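Local structure of enoyl-[acyl-carrier-protein] reductase [FMN] (Thermotoga maritima, 5GVH) at residues A25-L30 with E201-P206; I43-M48 with V70-V75; K103-L108 with E129-D134; I137-E142 with I168-I173. The protein probably reduces enoyl-acyl-carrier-protein substrates with NADH in fatty acid synthesis, working as an FMN-dependent flavoenzyme of the FabK type. All coordinates share one frame; numbering follows the deposited sequence.

Interaction 1: A25-L30 with E201-P206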
loop_
_atom_site.group_PDB
_atom_site.type_symbol
_atom_site.label_atom_id
_atom_site.label_comp_id
_atom_site.label_asym_id
_atom_site.label_seq_id
_atom_site.Cartn_x
_atom_site.Cartn_y
_atom_site.Cartn_z
ATOM N N ALA A 25 21.356 0.890 -12.291
ATOM C CA ALA A 25 21.551 0.189 -11.024
ATOM C C ALA A 25 21.446 -1.315 -11.243
ATOM O O ALA A 25 22.024 -2.073 -10.460
ATOM C CB ALA A 25 20.574 0.587 -9.902
ATOM N N GLY A 26 20.721 -1.768 -12.262
ATOM C CA GLY A 26 20.634 -3.191 -12.539
ATOM C C GLY A 26 21.743 -3.708 -13.439
ATOM O O GLY A 26 21.506 -4.065 -14.599
ATOM N N THR A 27 22.958 -3.767 -12.900
ATOM C CA THR A 27 24.154 -4.168 -13.630
ATOM C C THR A 27 24.216 -5.684 -13.823
ATOM O O THR A 27 23.575 -6.446 -13.089
ATOM C CB THR A 27 25.388 -3.697 -12.867
ATOM O OG1 THR A 27 25.437 -4.367 -11.603
ATOM C CG2 THR A 27 25.312 -2.192 -12.611
ATOM N N PRO A 28 24.998 -6.156 -14.806
ATOM C CA PRO A 28 25.200 -7.610 -14.938
ATOM C C PRO A 28 25.793 -8.259 -13.697
ATOM O O PRO A 28 25.484 -9.422 -13.411
ATOM C CB PRO A 28 26.145 -7.720 -16.141
ATOM C CG PRO A 28 25.872 -6.490 -16.935
ATOM C CD PRO A 28 25.608 -5.415 -15.925
ATOM N N THR A 29 26.631 -7.539 -12.947
ATOM C CA THR A 29 27.200 -8.097 -11.724
ATOM C C THR A 29 26.111 -8.366 -10.687
ATOM O O THR A 29 26.008 -9.475 -10.146
ATOM C CB THR A 29 28.265 -7.150 -11.160
ATOM O OG1 THR A 29 29.243 -6.868 -12.165
ATOM C CG2 THR A 29 28.962 -7.779 -9.974
ATOM N N LEU A 30 25.267 -7.370 -10.411
ATOM C CA LEU A 30 24.269 -7.559 -9.363
ATOM C C LEU A 30 23.188 -8.552 -9.795
ATOM O O LEU A 30 22.774 -9.405 -8.996
ATOM C CB LEU A 30 23.697 -6.198 -8.949
ATOM C CG LEU A 30 22.558 -6.069 -7.933
ATOM C CD1 LEU A 30 22.719 -4.885 -7.043
ATOM C CD2 LEU A 30 21.363 -5.776 -8.686
ATOM N N GLU A 201 26.958 -6.837 -3.246
ATOM C CA GLU A 201 27.237 -7.052 -4.666
ATOM C C GLU A 201 26.891 -5.841 -5.530
ATOM O O GLU A 201 27.378 -5.747 -6.658
ATOM C CB GLU A 201 26.469 -8.268 -5.182
ATOM C CG GLU A 201 26.932 -9.609 -4.638
ATOM C CD GLU A 201 26.365 -9.931 -3.276
ATOM O OE1 GLU A 201 25.744 -9.033 -2.662
ATOM O OE2 GLU A 201 26.534 -11.089 -2.829
ATOM N N SER A 202 26.052 -4.934 -5.037
ATOM C CA SER A 202 25.719 -3.713 -5.759
ATOM C C SER A 202 26.932 -2.807 -5.897
ATOM O O SER A 202 27.769 -2.713 -4.996
ATOM C CB SER A 202 24.608 -2.949 -5.024
ATOM O OG SER A 202 24.198 -1.799 -5.745
ATOM N N ASP A 203 27.000 -2.088 -7.013
ATOM C CA ASP A 203 28.100 -1.163 -7.236
ATOM C C ASP A 203 27.650 0.290 -7.255
ATOM O O ASP A 203 28.404 1.157 -7.707
ATOM C CB ASP A 203 28.837 -1.520 -8.528
ATOM C CG ASP A 203 27.904 -1.695 -9.697
ATOM O OD1 ASP A 203 26.985 -0.863 -9.843
ATOM O OD2 ASP A 203 28.084 -2.677 -10.460
ATOM N N VAL A 204 26.439 0.580 -6.776
ATOM C CA VAL A 204 26.039 1.973 -6.643
ATOM C C VAL A 204 26.974 2.674 -5.660
ATOM O O VAL A 204 27.588 2.049 -4.784
ATOM C CB VAL A 204 24.574 2.101 -6.195
ATOM C CG1 VAL A 204 23.642 1.588 -7.275
ATOM C CG2 VAL A 204 24.344 1.339 -4.897
ATOM N N HIS A 205 27.103 3.982 -5.833
ATOM C CA HIS A 205 27.927 4.776 -4.941
ATOM C C HIS A 205 27.511 4.506 -3.497
ATOM O O HIS A 205 26.318 4.587 -3.175
ATOM C CB HIS A 205 27.781 6.254 -5.284
ATOM C CG HIS A 205 28.814 7.138 -4.656
ATOM N ND1 HIS A 205 28.950 7.274 -3.291
ATOM C CD2 HIS A 205 29.745 7.950 -5.210
ATOM C CE1 HIS A 205 29.926 8.127 -3.031
ATOM N NE2 HIS A 205 30.422 8.555 -4.179
ATOM N N PRO A 206 28.446 4.153 -2.613
ATOM C CA PRO A 206 28.060 3.767 -1.245
ATOM C C PRO A 206 27.223 4.804 -0.517
ATOM O O PRO A 206 26.579 4.463 0.484
ATOM C CB PRO A 206 29.411 3.543 -0.548
ATOM C CG PRO A 206 30.428 4.178 -1.452
ATOM C CD PRO A 206 29.893 4.027 -2.835
#
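The backbones draw nearest at two points, L30 beside S202 with CA atoms 5.5 Å apart and A25 beside V204, and no backbone hydrogen bond crosses between them. At the first, L30 has CG anti to its backbone N (chi1 176°) and extends CD1 against the serine; L30 CD1 lies only 3.4 Å from S202 CB, tighter than an ordinary van der Waals contact. T27, the N-cap of helix 28-36, turns its hydroxyl in two directions. T27 OG1 accepts the nearly straight capping bond from L30 N at 3.2 Å (167° at the hydrogen), and it also gives a weak bond to D203 OD2 at 3.3 Å. T27 CG2 comes up on the same carboxylate, 3.5 Å from D203 OD1. In the TIM-barrel fold this joins the connection after the first barrel strand, 17-19, to the one after the last, 190-192, on neighbouring strands of the closed sheet. A25 adds a looser apolar touch, A25 CB to V204 CG1 at 4.2 Å. The hydroxyl of S202 accepts a weak bond from V204 N, while K209 NZ bonds the carbonyl of S202. E201 sends its carboxylate elsewhere, to V290 N, and lends its carbonyl oxygen to the contact: T29 CG2 stands 4.2 Å from E201 O. P28 turns from this contact and packs on helix 50-61.

Interaction 2: I43-M48 with V70-V75. With FMN (flavin mononucleotide), chain C.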
loop_
_atom_site.group_PDB
_atom_site.type_symbol
_atom_site.label_atom_id
_atom_site.label_comp_id
_atom_site.label_asym_id
_atom_site.label_seq_id
_atom_site.Cartn_x
_atom_site.Cartn_y
_atom_site.Cartn_z
ATOM N N ILE A 43 18.733 -7.511 -15.993
ATOM C CA ILE A 43 19.525 -6.377 -16.463
ATOM C C ILE A 43 18.595 -5.209 -16.768
ATOM O O ILE A 43 17.639 -5.345 -17.547
ATOM C CB ILE A 43 20.343 -6.759 -17.712
ATOM C CG1 ILE A 43 21.239 -7.976 -17.460
ATOM C CG2 ILE A 43 21.192 -5.585 -18.176
ATOM C CD1 ILE A 43 22.018 -8.439 -18.702
ATOM N N GLY A 44 18.871 -4.054 -16.153
ATOM C CA GLY A 44 18.136 -2.834 -16.442
ATOM C C GLY A 44 18.681 -2.067 -17.639
ATOM O O GLY A 44 19.671 -1.339 -17.518
ATOM N N SER A 45 18.050 -2.221 -18.802
ATOM C CA SER A 45 18.475 -1.511 -20.010
ATOM C C SER A 45 17.881 -0.110 -20.073
ATOM O O SER A 45 17.372 0.309 -21.108
ATOM C CB SER A 45 18.083 -2.308 -21.247
ATOM O OG SER A 45 16.696 -2.150 -21.516
ATOM N N GLY A 46 17.920 0.624 -18.964
ATOM C CA GLY A 46 17.313 1.938 -18.939
ATOM C C GLY A 46 17.935 2.910 -19.918
ATOM O O GLY A 46 17.255 3.434 -20.809
ATOM N N ALA A 47 19.229 3.152 -19.774
ATOM C CA ALA A 47 19.927 4.107 -20.623
ATOM C C ALA A 47 20.970 3.420 -21.498
ATOM O O ALA A 47 22.042 3.968 -21.754
ATOM C CB ALA A 47 20.562 5.205 -19.776
ATOM N N MET A 48 20.669 2.210 -21.967
ATOM C CA MET A 48 21.597 1.427 -22.774
ATOM C C MET A 48 21.242 1.534 -24.249
ATOM O O MET A 48 20.064 1.511 -24.619
ATOM C CB MET A 48 21.592 -0.052 -22.373
ATOM C CG MET A 48 22.229 -0.361 -21.036
ATOM S SD MET A 48 22.294 -2.140 -20.745
ATOM C CE MET A 48 23.104 -2.153 -19.151
ATOM N N VAL A 70 15.846 -9.280 -18.910
ATOM C CA VAL A 70 16.229 -7.929 -19.302
ATOM C C VAL A 70 15.000 -7.041 -19.203
ATOM O O VAL A 70 13.897 -7.465 -19.572
ATOM C CB VAL A 70 16.825 -7.892 -20.726
ATOM C CG1 VAL A 70 17.060 -6.452 -21.186
ATOM C CG2 VAL A 70 18.121 -8.706 -20.780
ATOM N N ASN A 71 15.186 -5.823 -18.691
ATOM C CA ASN A 71 14.115 -4.841 -18.551
ATOM C C ASN A 71 14.269 -3.735 -19.590
ATOM O O ASN A 71 15.332 -3.115 -19.681
ATOM C CB ASN A 71 14.109 -4.220 -17.153
ATOM C CG ASN A 71 13.113 -3.059 -17.031
ATOM O OD1 ASN A 71 11.915 -3.281 -16.906
ATOM N ND2 ASN A 71 13.609 -1.825 -17.076
ATOM N N ILE A 72 13.196 -3.462 -20.332
ATOM C CA ILE A 72 13.179 -2.438 -21.375
ATOM C C ILE A 72 12.146 -1.358 -21.048
ATOM O O ILE A 72 10.982 -1.669 -20.753
ATOM C CB ILE A 72 12.877 -3.058 -22.749
ATOM C CG1 ILE A 72 13.981 -4.063 -23.128
ATOM C CG2 ILE A 72 12.723 -1.946 -23.778
ATOM C CD1 ILE A 72 13.599 -5.042 -24.229
ATOM N N ILE A 73 12.561 -0.090 -21.148
ATOM C CA ILE A 73 11.649 1.049 -21.027
ATOM C C ILE A 73 11.032 1.352 -22.391
ATOM O O ILE A 73 11.740 1.728 -23.333
ATOM C CB ILE A 73 12.366 2.292 -20.481
ATOM C CG1 ILE A 73 13.295 1.920 -19.341
ATOM C CG2 ILE A 73 11.348 3.279 -19.931
ATOM C CD1 ILE A 73 12.566 1.337 -18.182
ATOM N N LEU A 74 9.705 1.229 -22.485
ATOM C CA LEU A 74 8.988 1.493 -23.730
ATOM C C LEU A 74 9.228 2.897 -24.273
ATOM O O LEU A 74 9.108 3.109 -25.484
ATOM C CB LEU A 74 7.495 1.278 -23.511
ATOM C CG LEU A 74 7.136 -0.162 -23.163
ATOM C CD1 LEU A 74 5.667 -0.265 -22.762
ATOM C CD2 LEU A 74 7.456 -1.086 -24.330
ATOM N N VAL A 75 9.576 3.850 -23.408
ATOM C CA VAL A 75 9.789 5.240 -23.797
ATOM C C VAL A 75 11.193 5.432 -24.365
ATOM O O VAL A 75 11.543 6.528 -24.817
ATOM C CB VAL A 75 9.535 6.180 -22.596
ATOM C CG1 VAL A 75 10.735 6.234 -21.671
ATOM C CG2 VAL A 75 9.167 7.562 -23.079
HETATM N N1 FMN C . 11.386 -0.284 -13.107
HETATM C C2 FMN C . 11.334 -0.365 -14.491
HETATM O O2 FMN C . 10.420 -0.945 -15.080
HETATM N N3 FMN C . 12.321 0.217 -15.239
HETATM C C4 FMN C . 13.366 0.874 -14.635
HETATM O O4 FMN C . 14.231 1.390 -15.343
HETATM C C4A FMN C . 13.424 0.957 -13.249
HETATM N N5 FMN C . 14.473 1.618 -12.642
HETATM C C5A FMN C . 14.545 1.682 -11.264
HETATM C C6 FMN C . 15.618 2.339 -10.673
HETATM C C7 FMN C . 15.714 2.418 -9.294
HETATM C C7M FMN C . 16.880 3.139 -8.680
HETATM C C8 FMN C . 14.726 1.837 -8.494
HETATM C C8M FMN C . 14.816 1.929 -6.996
HETATM C C9 FMN C . 13.649 1.177 -9.086
HETATM C C9A FMN C . 13.552 1.094 -10.479
HETATM N N10 FMN C . 12.490 0.433 -11.091
HETATM C C10 FMN C . 12.425 0.371 -12.475
HETATM C "C1'" FMN C . 11.419 -0.213 -10.255
HETATM C "C2'" FMN C . 11.874 -1.609 -9.838
HETATM O "O2'" FMN C . 11.954 -2.433 -10.978
HETATM C "C3'" FMN C . 10.909 -2.273 -8.865
HETATM O "O3'" FMN C . 9.721 -2.586 -9.560
HETATM C "C4'" FMN C . 10.637 -1.408 -7.639
HETATM O "O4'" FMN C . 11.877 -1.029 -7.093
HETATM C "C5'" FMN C . 9.894 -2.181 -6.555
HETATM O "O5'" FMN C . 9.772 -1.380 -5.392
HETATM P P FMN C . 10.744 -1.518 -4.100
HETATM O O1P FMN C . 9.945 -1.121 -2.869
HETATM O O2P FMN C . 11.278 -2.920 -3.937
HETATM O O3P FMN C . 11.874 -0.526 -4.245
#
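I43 pairs with V70 and G44 with N71 as neighbouring parallel strands of the TIM barrel, the two strands of a beta-alpha-beta unit whose crossover is helix 50-61. Backbone bonds carry the pairing: N71 N gives a nearly straight bond to I43 O at 2.7 Å, and S45 N donates to N71 O at 3.0 Å, in the carbonyl plane. The hydroxyl of S45 points at the same carbonyl, although the modelled 2.5 Å from S45 OG to N71 O is too short to be taken literally. Apolar contacts flank these bonds. I43 CB meets V70 CG2 at 4.3 Å, and G46 CA lies against I73 CG1. Two side chains of 70-75 also meet the flavin. N71, swung away from its own backbone N (chi1 173°), brings its amide to the pyrimidine end of FMN; a leucine in its place would probably leave those polar flavin atoms facing hydrocarbon, without an amide partner. Beside it, I73 CD1 comes within 3.2 Å of FMN N3.

Interaction 3: K103-L108 with E129-D134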
loop_
_atom_site.group_PDB
_atom_site.type_symbol
_atom_site.label_atom_id
_atom_site.label_comp_id
_atom_site.label_asym_id
_atom_site.label_seq_id
_atom_site.Cartn_x
_atom_site.Cartn_y
_atom_site.Cartn_z
ATOM N N LYS A 103 2.895 -4.293 -28.542
ATOM C CA LYS A 103 3.568 -4.350 -29.834
ATOM C C LYS A 103 4.799 -5.245 -29.833
ATOM O O LYS A 103 5.317 -5.555 -30.913
ATOM C CB LYS A 103 3.955 -2.937 -30.271
ATOM C CG LYS A 103 4.673 -2.145 -29.183
ATOM C CD LYS A 103 5.933 -1.476 -29.716
ATOM C CE LYS A 103 5.635 -0.582 -30.897
ATOM N NZ LYS A 103 6.850 0.147 -31.376
ATOM N N TYR A 104 5.280 -5.670 -28.668
ATOM C CA TYR A 104 6.465 -6.509 -28.593
ATOM C C TYR A 104 6.183 -7.935 -28.145
ATOM O O TYR A 104 7.085 -8.776 -28.229
ATOM C CB TYR A 104 7.491 -5.895 -27.635
ATOM C CG TYR A 104 8.042 -4.554 -28.052
ATOM C CD1 TYR A 104 8.104 -3.500 -27.143
ATOM C CD2 TYR A 104 8.516 -4.343 -29.337
ATOM C CE1 TYR A 104 8.615 -2.276 -27.507
ATOM C CE2 TYR A 104 9.033 -3.121 -29.711
ATOM C CZ TYR A 104 9.087 -2.092 -28.795
ATOM O OH TYR A 104 9.602 -0.869 -29.166
ATOM N N ILE A 105 4.974 -8.225 -27.652
ATOM C CA ILE A 105 4.697 -9.540 -27.075
ATOM C C ILE A 105 4.959 -10.631 -28.102
ATOM O O ILE A 105 5.773 -11.537 -27.888
ATOM C CB ILE A 105 3.251 -9.620 -26.550
ATOM C CG1 ILE A 105 2.911 -8.420 -25.671
ATOM C CG2 ILE A 105 3.042 -10.921 -25.776
ATOM C CD1 ILE A 105 3.755 -8.315 -24.462
ATOM N N ARG A 106 4.291 -10.535 -29.250
ATOM C CA ARG A 106 4.211 -11.667 -30.169
ATOM C C ARG A 106 5.590 -12.103 -30.672
ATOM O O ARG A 106 5.908 -13.297 -30.676
ATOM C CB ARG A 106 3.297 -11.321 -31.340
ATOM C CG ARG A 106 3.134 -12.450 -32.328
ATOM C CD ARG A 106 2.593 -13.694 -31.635
ATOM N NE ARG A 106 1.207 -13.516 -31.203
ATOM C CZ ARG A 106 0.776 -13.692 -29.955
ATOM N NH1 ARG A 106 1.621 -14.063 -28.998
ATOM N NH2 ARG A 106 -0.507 -13.505 -29.662
ATOM N N GLU A 107 6.422 -11.152 -31.104
ATOM C CA GLU A 107 7.732 -11.533 -31.619
ATOM C C GLU A 107 8.639 -12.088 -30.523
ATOM O O GLU A 107 9.446 -12.983 -30.793
ATOM C CB GLU A 107 8.392 -10.348 -32.329
ATOM C CG GLU A 107 8.928 -9.252 -31.421
ATOM C CD GLU A 107 9.822 -8.269 -32.169
ATOM O OE1 GLU A 107 10.373 -8.655 -33.228
ATOM O OE2 GLU A 107 9.989 -7.123 -31.693
ATOM N N LEU A 108 8.528 -11.586 -29.288
ATOM C CA LEU A 108 9.300 -12.173 -28.195
ATOM C C LEU A 108 8.824 -13.588 -27.881
ATOM O O LEU A 108 9.646 -14.471 -27.608
ATOM C CB LEU A 108 9.221 -11.279 -26.953
ATOM C CG LEU A 108 10.082 -10.007 -26.994
ATOM C CD1 LEU A 108 9.558 -8.930 -26.058
ATOM C CD2 LEU A 108 11.537 -10.319 -26.657
ATOM N N GLU A 129 -2.465 -9.677 -20.643
ATOM C CA GLU A 129 -2.693 -11.103 -20.455
ATOM C C GLU A 129 -3.191 -11.724 -21.755
ATOM O O GLU A 129 -2.793 -12.830 -22.121
ATOM C CB GLU A 129 -3.706 -11.343 -19.334
ATOM C CG GLU A 129 -4.309 -12.738 -19.330
ATOM C CD GLU A 129 -5.153 -13.005 -18.099
ATOM O OE1 GLU A 129 -4.675 -13.716 -17.191
ATOM O OE2 GLU A 129 -6.295 -12.501 -18.041
ATOM N N ARG A 130 -4.063 -11.000 -22.450
ATOM C CA ARG A 130 -4.582 -11.450 -23.735
ATOM C C ARG A 130 -3.515 -11.296 -24.812
ATOM O O ARG A 130 -3.267 -12.217 -25.591
ATOM C CB ARG A 130 -5.834 -10.659 -24.116
ATOM C CG ARG A 130 -7.119 -11.203 -23.514
ATOM C CD ARG A 130 -8.221 -10.156 -23.527
ATOM N NE ARG A 130 -8.765 -9.951 -24.866
ATOM C CZ ARG A 130 -8.783 -8.780 -25.493
ATOM N NH1 ARG A 130 -8.287 -7.702 -24.904
ATOM N NH2 ARG A 130 -9.298 -8.686 -26.712
ATOM N N ALA A 131 -2.883 -10.127 -24.846
ATOM C CA ALA A 131 -1.810 -9.868 -25.788
ATOM C C ALA A 131 -0.828 -11.030 -25.819
ATOM O O ALA A 131 -0.107 -11.196 -26.807
ATOM C CB ALA A 131 -1.114 -8.552 -25.435
ATOM N N GLY A 132 -0.815 -11.860 -24.776
ATOM C CA GLY A 132 -0.015 -13.066 -24.762
ATOM C C GLY A 132 0.936 -13.187 -23.588
ATOM O O GLY A 132 1.622 -14.203 -23.461
ATOM N N ALA A 133 0.967 -12.180 -22.714
ATOM C CA ALA A 133 1.951 -12.133 -21.635
ATOM C C ALA A 133 1.935 -13.406 -20.783
ATOM O O ALA A 133 0.888 -14.024 -20.569
ATOM C CB ALA A 133 1.698 -10.902 -20.762
ATOM N N ASP A 134 3.120 -13.797 -20.293
ATOM C CA ASP A 134 3.255 -15.051 -19.548
ATOM C C ASP A 134 2.996 -14.864 -18.065
ATOM O O ASP A 134 2.551 -15.793 -17.384
ATOM C CB ASP A 134 4.652 -15.638 -19.734
ATOM C CG ASP A 134 5.028 -15.792 -21.182
ATOM O OD1 ASP A 134 5.693 -14.886 -21.725
ATOM O OD2 ASP A 134 4.658 -16.829 -21.763
#
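I105 carries this contact with two branches. CG2, anti to the backbone N (chi1 -49° for CG1), presses on the end of helix 122-131, with I105 CG2 3.3 Å from A131 O and 3.8 Å from G132 C. The other branch runs alongside the alanine, I105 CG1 to A131 CB at 4.0 Å. R106, next along helix 102-110, folds back at chi2 and chi3 so that its guanidinium group comes obliquely to the same carbonyl, R106 NH2 lying 3.7 Å from A131 O, too far for a hydrogen bond. G132 leaves the helix with positive phi (125°), where a CB would run into both I105 CG2 and R106 NH1. Further out, I105 also packs on V115 of strand 114-119, between the two helices in the chain, and D134 OD1 is bonded to V115 N. K109 NZ donates to the carbonyl of G132, and E129 reaches N164 N and I165 N with one oxygen and R126 with the other. Van der Waals contact, chiefly methyl on carbonyl, thus joins two successive helices round the TIM barrel without a direct hydrogen bond, and the arginine charge near the carbonyl end of helix 122-131 would probably add only mild attraction.

Interaction 4: I137-E142 with I168-I173. With FMN (flavin mononucleotide), chain C.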
loop_
_atom_site.group_PDB
_atom_site.type_symbol
_atom_site.label_atom_id
_atom_site.label_comp_id
_atom_site.label_asym_id
_atom_site.label_seq_id
_atom_site.Cartn_x
_atom_site.Cartn_y
_atom_site.Cartn_z
ATOM N N ILE A 137 3.785 -8.280 -13.544
ATOM C CA ILE A 137 4.292 -7.653 -12.330
ATOM C C ILE A 137 3.334 -6.533 -11.945
ATOM O O ILE A 137 3.244 -5.518 -12.647
ATOM C CB ILE A 137 5.713 -7.119 -12.530
ATOM C CG1 ILE A 137 6.689 -8.278 -12.704
ATOM C CG2 ILE A 137 6.130 -6.241 -11.351
ATOM C CD1 ILE A 137 7.958 -7.883 -13.427
ATOM N N ALA A 138 2.621 -6.707 -10.829
ATOM C CA ALA A 138 1.733 -5.674 -10.298
ATOM C C ALA A 138 2.514 -4.826 -9.302
ATOM O O ALA A 138 2.851 -5.295 -8.208
ATOM C CB ALA A 138 0.504 -6.289 -9.635
ATOM N N GLU A 139 2.798 -3.577 -9.672
ATOM C CA GLU A 139 3.692 -2.714 -8.907
ATOM C C GLU A 139 2.906 -1.594 -8.229
ATOM O O GLU A 139 2.377 -0.704 -8.904
ATOM C CB GLU A 139 4.775 -2.112 -9.796
ATOM C CG GLU A 139 5.788 -1.346 -8.965
ATOM C CD GLU A 139 6.653 -0.424 -9.778
ATOM O OE1 GLU A 139 6.169 0.662 -10.158
ATOM O OE2 GLU A 139 7.827 -0.766 -10.009
ATOM N N GLY A 140 2.878 -1.612 -6.906
ATOM C CA GLY A 140 2.196 -0.575 -6.162
ATOM C C GLY A 140 2.972 0.728 -6.141
ATOM O O GLY A 140 4.163 0.801 -6.461
ATOM N N MET A 141 2.270 1.782 -5.724
ATOM C CA MET A 141 2.809 3.135 -5.762
ATOM C C MET A 141 3.883 3.392 -4.710
ATOM O O MET A 141 4.574 4.412 -4.795
ATOM C CB MET A 141 1.679 4.153 -5.561
ATOM C CG MET A 141 1.333 4.338 -4.091
ATOM S SD MET A 141 0.435 5.867 -3.803
ATOM C CE MET A 141 -1.083 5.450 -4.608
ATOM N N GLU A 142 4.004 2.539 -3.693
ATOM C CA GLU A 142 5.100 2.680 -2.740
ATOM C C GLU A 142 6.445 2.252 -3.314
ATOM O O GLU A 142 7.461 2.375 -2.623
ATOM C CB GLU A 142 4.821 1.888 -1.454
ATOM C CG GLU A 142 4.482 0.420 -1.645
ATOM C CD GLU A 142 3.002 0.212 -1.914
ATOM O OE1 GLU A 142 2.530 0.665 -2.982
ATOM O OE2 GLU A 142 2.309 -0.368 -1.041
ATOM N N ILE A 168 2.987 -11.145 -9.994
ATOM C CA ILE A 168 4.214 -10.943 -9.228
ATOM C C ILE A 168 4.108 -9.597 -8.522
ATOM O O ILE A 168 4.067 -8.543 -9.173
ATOM C CB ILE A 168 5.466 -11.006 -10.123
ATOM C CG1 ILE A 168 5.489 -12.321 -10.907
ATOM C CG2 ILE A 168 6.736 -10.867 -9.302
ATOM C CD1 ILE A 168 6.661 -12.420 -11.881
ATOM N N ALA A 169 4.074 -9.631 -7.201
ATOM C CA ALA A 169 3.883 -8.417 -6.428
ATOM C C ALA A 169 5.184 -7.641 -6.378
ATOM O O ALA A 169 6.240 -8.221 -6.116
ATOM C CB ALA A 169 3.412 -8.756 -5.014
ATOM N N ALA A 170 5.099 -6.325 -6.606
ATOM C CA ALA A 170 6.252 -5.434 -6.523
ATOM C C ALA A 170 5.872 -4.147 -5.800
ATOM O O ALA A 170 4.740 -3.662 -5.905
ATOM C CB ALA A 170 6.816 -5.093 -7.910
ATOM N N GLY A 171 6.840 -3.580 -5.082
ATOM C CA GLY A 171 6.598 -2.333 -4.380
ATOM C C GLY A 171 6.329 -2.512 -2.898
ATOM O O GLY A 171 5.251 -2.962 -2.486
ATOM N N GLY A 172 7.323 -2.165 -2.084
ATOM C CA GLY A 172 7.211 -2.293 -0.648
ATOM C C GLY A 172 7.636 -3.626 -0.069
ATOM O O GLY A 172 7.507 -3.810 1.151
ATOM N N ILE A 173 8.136 -4.568 -0.888
ATOM C CA ILE A 173 8.550 -5.875 -0.381
ATOM C C ILE A 173 10.038 -5.837 -0.048
ATOM O O ILE A 173 10.877 -5.560 -0.920
ATOM C CB ILE A 173 8.247 -7.006 -1.382
ATOM C CG1 ILE A 173 6.747 -7.202 -1.594
ATOM C CG2 ILE A 173 8.770 -8.312 -0.829
ATOM C CD1 ILE A 173 6.169 -6.485 -2.784
HETATM N N1 FMN C . 11.386 -0.284 -13.107
HETATM C C2 FMN C . 11.334 -0.365 -14.491
HETATM O O2 FMN C . 10.420 -0.945 -15.080
HETATM N N3 FMN C . 12.321 0.217 -15.239
HETATM C C4 FMN C . 13.366 0.874 -14.635
HETATM O O4 FMN C . 14.231 1.390 -15.343
HETATM C C4A FMN C . 13.424 0.957 -13.249
HETATM N N5 FMN C . 14.473 1.618 -12.642
HETATM C C5A FMN C . 14.545 1.682 -11.264
HETATM C C6 FMN C . 15.618 2.339 -10.673
HETATM C C7 FMN C . 15.714 2.418 -9.294
HETATM C C7M FMN C . 16.880 3.139 -8.680
HETATM C C8 FMN C . 14.726 1.837 -8.494
HETATM C C8M FMN C . 14.816 1.929 -6.996
HETATM C C9 FMN C . 13.649 1.177 -9.086
HETATM C C9A FMN C . 13.552 1.094 -10.479
HETATM N N10 FMN C . 12.490 0.433 -11.091
HETATM C C10 FMN C . 12.425 0.371 -12.475
HETATM C "C1'" FMN C . 11.419 -0.213 -10.255
HETATM C "C2'" FMN C . 11.874 -1.609 -9.838
HETATM O "O2'" FMN C . 11.954 -2.433 -10.978
HETATM C "C3'" FMN C . 10.909 -2.273 -8.865
HETATM O "O3'" FMN C . 9.721 -2.586 -9.560
HETATM C "C4'" FMN C . 10.637 -1.408 -7.639
HETATM O "O4'" FMN C . 11.877 -1.029 -7.093
HETATM C "C5'" FMN C . 9.894 -2.181 -6.555
HETATM O "O5'" FMN C . 9.772 -1.380 -5.392
HETATM P P FMN C . 10.744 -1.518 -4.100
HETATM O O1P FMN C . 9.945 -1.121 -2.869
HETATM O O2P FMN C . 11.278 -2.920 -3.937
HETATM O O3P FMN C . 11.874 -0.526 -4.245
#
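I137, I168, E139 and A170 turn their side chains to the interior of the TIM barrel from its sixth and seventh strands, which run parallel, I137 paired with I168 and E139 with A170, while A138 and A169 face helix 152-162 outside. I137 and I168 cross obliquely, I137 CG1 resting 3.9 Å from I168 CB; the other branch, I137 CG2, meets A170 CB at 3.7 Å. Three backbone bonds hold the strands, among them G140 N to A170 O at 2.9 Å. E139 leaves the backbone with CG opposite N (chi1 -174°) and stays extended, passing A170 CB to put its carboxylate at the ribityl chain, where E139 OE2 accepts from FMN O3' at 2.7 Å. An alanine here is likely to leave the O3' hydroxyl without its acceptor. E142 lays CG 3.6 Å from G171 O, and its carboxylate goes to T152 N and to T151 of the second subunit. Past the strand, G172 N donates to FMN O1P at 2.9 Å, nearly straight (168°).

Overall arrangement
All four contacts belong to one TIM barrel. Interactions 2 and 4 both touch FMN, at its pyrimidine end and its ribityl phosphate chain; their nearest atoms are about 7 Å apart. Interaction 1 meets interaction 2 where G26 O lies 3.1 Å from G44 N, a probable hydrogen bond, and the side chain of A25 is about 5 Å from FMN. Interaction 3 lies farther off, its I105 side chain about 14 Å from the cofactor and its centre 30 Å from that of interaction 1, yet touches interaction 2 through L74 CD2 and Y104 CE1, 3.6 Å apart. Helix 122-131 is followed, after a short turn, by strand 136-139 of interaction 4.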